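Local structure of chromosome replication initiation protein (Geobacillus kaustophilus hta426, 2VN2) at the interface of chains A and B. The protein takes part in the initiation of chromosome replication as a primosome component, represented here by its N-terminal domain, which carries a metal-binding site. Numbering follows the deposited sequence. Chains: chain A/B, Chromosome replication initiation protein.

The interface of chains A and B. Residues chain A 3-4, 6-8, 10-11; chain B 100, 103-104, 107.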
loop_
_atom_site.group_PDB
_atom_site.type_symbol
_atom_site.label_atom_id
_atom_site.label_comp_id
_atom_site.label_asym_id
_atom_site.label_seq_id
_atom_site.Cartn_x
_atom_site.Cartn_y
_atom_site.Cartn_z
ATOM N N LYS A 3 -1.684 -6.762 24.305
ATOM C CA LYS A 3 -2.182 -7.331 23.041
ATOM C C LYS A 3 -3.335 -6.600 22.270
ATOM O O LYS A 3 -3.268 -6.493 21.057
ATOM C CB LYS A 3 -2.484 -8.844 23.196
ATOM C CG LYS A 3 -1.264 -9.768 23.273
ATOM C CD LYS A 3 -1.701 -11.210 23.190
ATOM C CE LYS A 3 -0.665 -12.117 23.827
ATOM N NZ LYS A 3 -1.201 -13.455 24.329
ATOM N N LYS A 4 -4.353 -6.083 22.948
ATOM C CA LYS A 4 -5.432 -5.345 22.282
ATOM C C LYS A 4 -4.927 -4.034 21.655
ATOM O O LYS A 4 -5.498 -3.459 20.713
ATOM C CB LYS A 4 -6.521 -5.045 23.319
ATOM C CG LYS A 4 -7.968 -4.869 22.812
ATOM C CD LYS A 4 -8.994 -5.756 23.672
ATOM C CE LYS A 4 -10.421 -5.119 23.743
ATOM N NZ LYS A 4 -10.666 -4.182 22.514
ATOM N N VAL A 6 -1.594 -3.506 20.595
ATOM C CA VAL A 6 -0.778 -3.888 19.484
ATOM C C VAL A 6 -1.600 -4.110 18.273
ATOM O O VAL A 6 -1.248 -3.565 17.223
ATOM C CB VAL A 6 0.010 -5.108 19.756
ATOM C CG1 VAL A 6 0.725 -5.486 18.547
ATOM C CG2 VAL A 6 1.075 -4.747 20.758
ATOM N N ALA A 7 -2.718 -4.858 18.442
ATOM C CA ALA A 7 -3.699 -5.148 17.407
ATOM C C ALA A 7 -4.250 -3.848 16.855
ATOM O O ALA A 7 -4.319 -3.702 15.608
ATOM C CB ALA A 7 -4.779 -6.045 17.883
ATOM N N GLU A 8 -4.585 -2.896 17.727
ATOM C CA GLU A 8 -5.064 -1.567 17.256
ATOM C C GLU A 8 -3.961 -0.813 16.530
ATOM O O GLU A 8 -4.246 -0.224 15.525
ATOM C CB GLU A 8 -5.629 -0.664 18.364
ATOM C CG GLU A 8 -5.676 0.858 17.901
ATOM C CD GLU A 8 -5.681 1.932 19.065
ATOM O OE1 GLU A 8 -6.073 1.493 20.216
ATOM O OE2 GLU A 8 -5.277 3.156 18.792
ATOM N N LEU A 10 -1.573 -2.377 14.705
ATOM C CA LEU A 10 -1.444 -3.103 13.491
ATOM C C LEU A 10 -2.577 -2.917 12.510
ATOM O O LEU A 10 -2.305 -2.954 11.291
ATOM C CB LEU A 10 -1.218 -4.576 13.732
ATOM C CG LEU A 10 0.104 -4.937 14.432
ATOM C CD1 LEU A 10 0.246 -6.513 14.682
ATOM C CD2 LEU A 10 1.305 -4.469 13.615
ATOM N N ALA A 11 -3.804 -2.648 13.021
ATOM C CA ALA A 11 -5.021 -2.374 12.233
ATOM C C ALA A 11 -5.092 -1.003 11.618
ATOM O O ALA A 11 -5.938 -0.751 10.755
ATOM C CB ALA A 11 -6.208 -2.517 13.067
ATOM N N GLU B 100 -10.712 -5.040 13.621
ATOM C CA GLU B 100 -10.079 -5.166 14.934
ATOM C C GLU B 100 -10.040 -6.529 15.508
ATOM O O GLU B 100 -8.954 -6.912 15.947
ATOM C CB GLU B 100 -10.767 -4.305 16.015
ATOM C CG GLU B 100 -10.670 -2.824 15.778
ATOM C CD GLU B 100 -9.221 -2.206 15.794
ATOM O OE1 GLU B 100 -8.213 -2.992 15.677
ATOM O OE2 GLU B 100 -9.122 -0.923 15.916
ATOM N N TRP B 103 -7.414 -8.596 13.935
ATOM C CA TRP B 103 -6.130 -8.158 14.352
ATOM C C TRP B 103 -5.727 -8.698 15.691
ATOM O O TRP B 103 -4.546 -9.015 15.878
ATOM C CB TRP B 103 -6.021 -6.625 14.241
ATOM C CG TRP B 103 -5.830 -6.311 12.812
ATOM C CD1 TRP B 103 -6.768 -5.842 11.922
ATOM C CD2 TRP B 103 -4.639 -6.578 12.047
ATOM N NE1 TRP B 103 -6.228 -5.765 10.689
ATOM C CE2 TRP B 103 -4.936 -6.234 10.704
ATOM C CE3 TRP B 103 -3.356 -7.068 12.371
ATOM C CZ2 TRP B 103 -3.972 -6.343 9.634
ATOM C CZ3 TRP B 103 -2.332 -7.186 11.289
ATOM C CH2 TRP B 103 -2.669 -6.788 9.957
ATOM N N GLU B 104 -6.698 -8.830 16.574
ATOM C CA GLU B 104 -6.500 -9.346 17.924
ATOM C C GLU B 104 -6.140 -10.828 17.896
ATOM O O GLU B 104 -5.231 -11.263 18.611
ATOM C CB GLU B 104 -7.763 -9.135 18.762
ATOM C CG GLU B 104 -7.902 -7.731 19.331
ATOM C CD GLU B 104 -8.889 -7.664 20.480
ATOM O OE1 GLU B 104 -8.489 -7.957 21.628
ATOM O OE2 GLU B 104 -10.065 -7.320 20.237
ATOM N N VAL B 107 -2.652 -10.996 16.413
ATOM C CA VAL B 107 -1.642 -10.650 17.321
ATOM C C VAL B 107 -1.437 -11.830 18.314
ATOM O O VAL B 107 -0.331 -12.107 18.697
ATOM C CB VAL B 107 -1.881 -9.242 18.055
ATOM C CG1 VAL B 107 -1.013 -9.104 19.366
ATOM C CG2 VAL B 107 -1.574 -8.082 17.090
#
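With CG of B:Trp103 beside its own backbone N (chi1 -77°) and the indole swung crosswise (chi2 102°), the ring turns one face towards the C-terminal turn of the partner's helix 3-11. CA of A:Ala11 sits over that face, 3.9 Å from the centroid of the five-membered ring, as a CH-pi contact, while O of A:Leu10 lies above the same face, likewise offset toward the rim. CB of A:Leu10 touches the six-membered part at CE3 (3.6 Å). One turn along helix 100-116, B:Val107 has CG1 anti to its backbone N (chi1 162°), which leaves CG2 beside that N; this methyl meets CD1 of A:Leu10 tightly at 3.4 Å and CA of A:Ala7 at 3.6 Å, and also reaches CG1 of A:Val6. CB of A:Ala7 packs against the backbone of B:Trp103 and, at 3.7 Å, CA of B:Glu104; so small a side chain is likely to allow the helices' close approach. An alanine in place of B:Trp103 would remove the indole and would probably loosen the hold on A:Leu10 and A:Ala11. At the polar margin, A:Lys4, bent at chi2 and chi4, crosses the extended B:Glu104 obliquely, its aliphatic stem lying against the carboxylate; NZ and OE2 are 3.9 Å apart, a long salt bridge that is likely to add modestly to a mainly apolar contact. In the four-copy crystal assembly, and possibly in solution, this two-fold repeated patch clasps each N-terminal helix onto the other subunit's helix 100-116, the fragment's last helix, tying two subunits together.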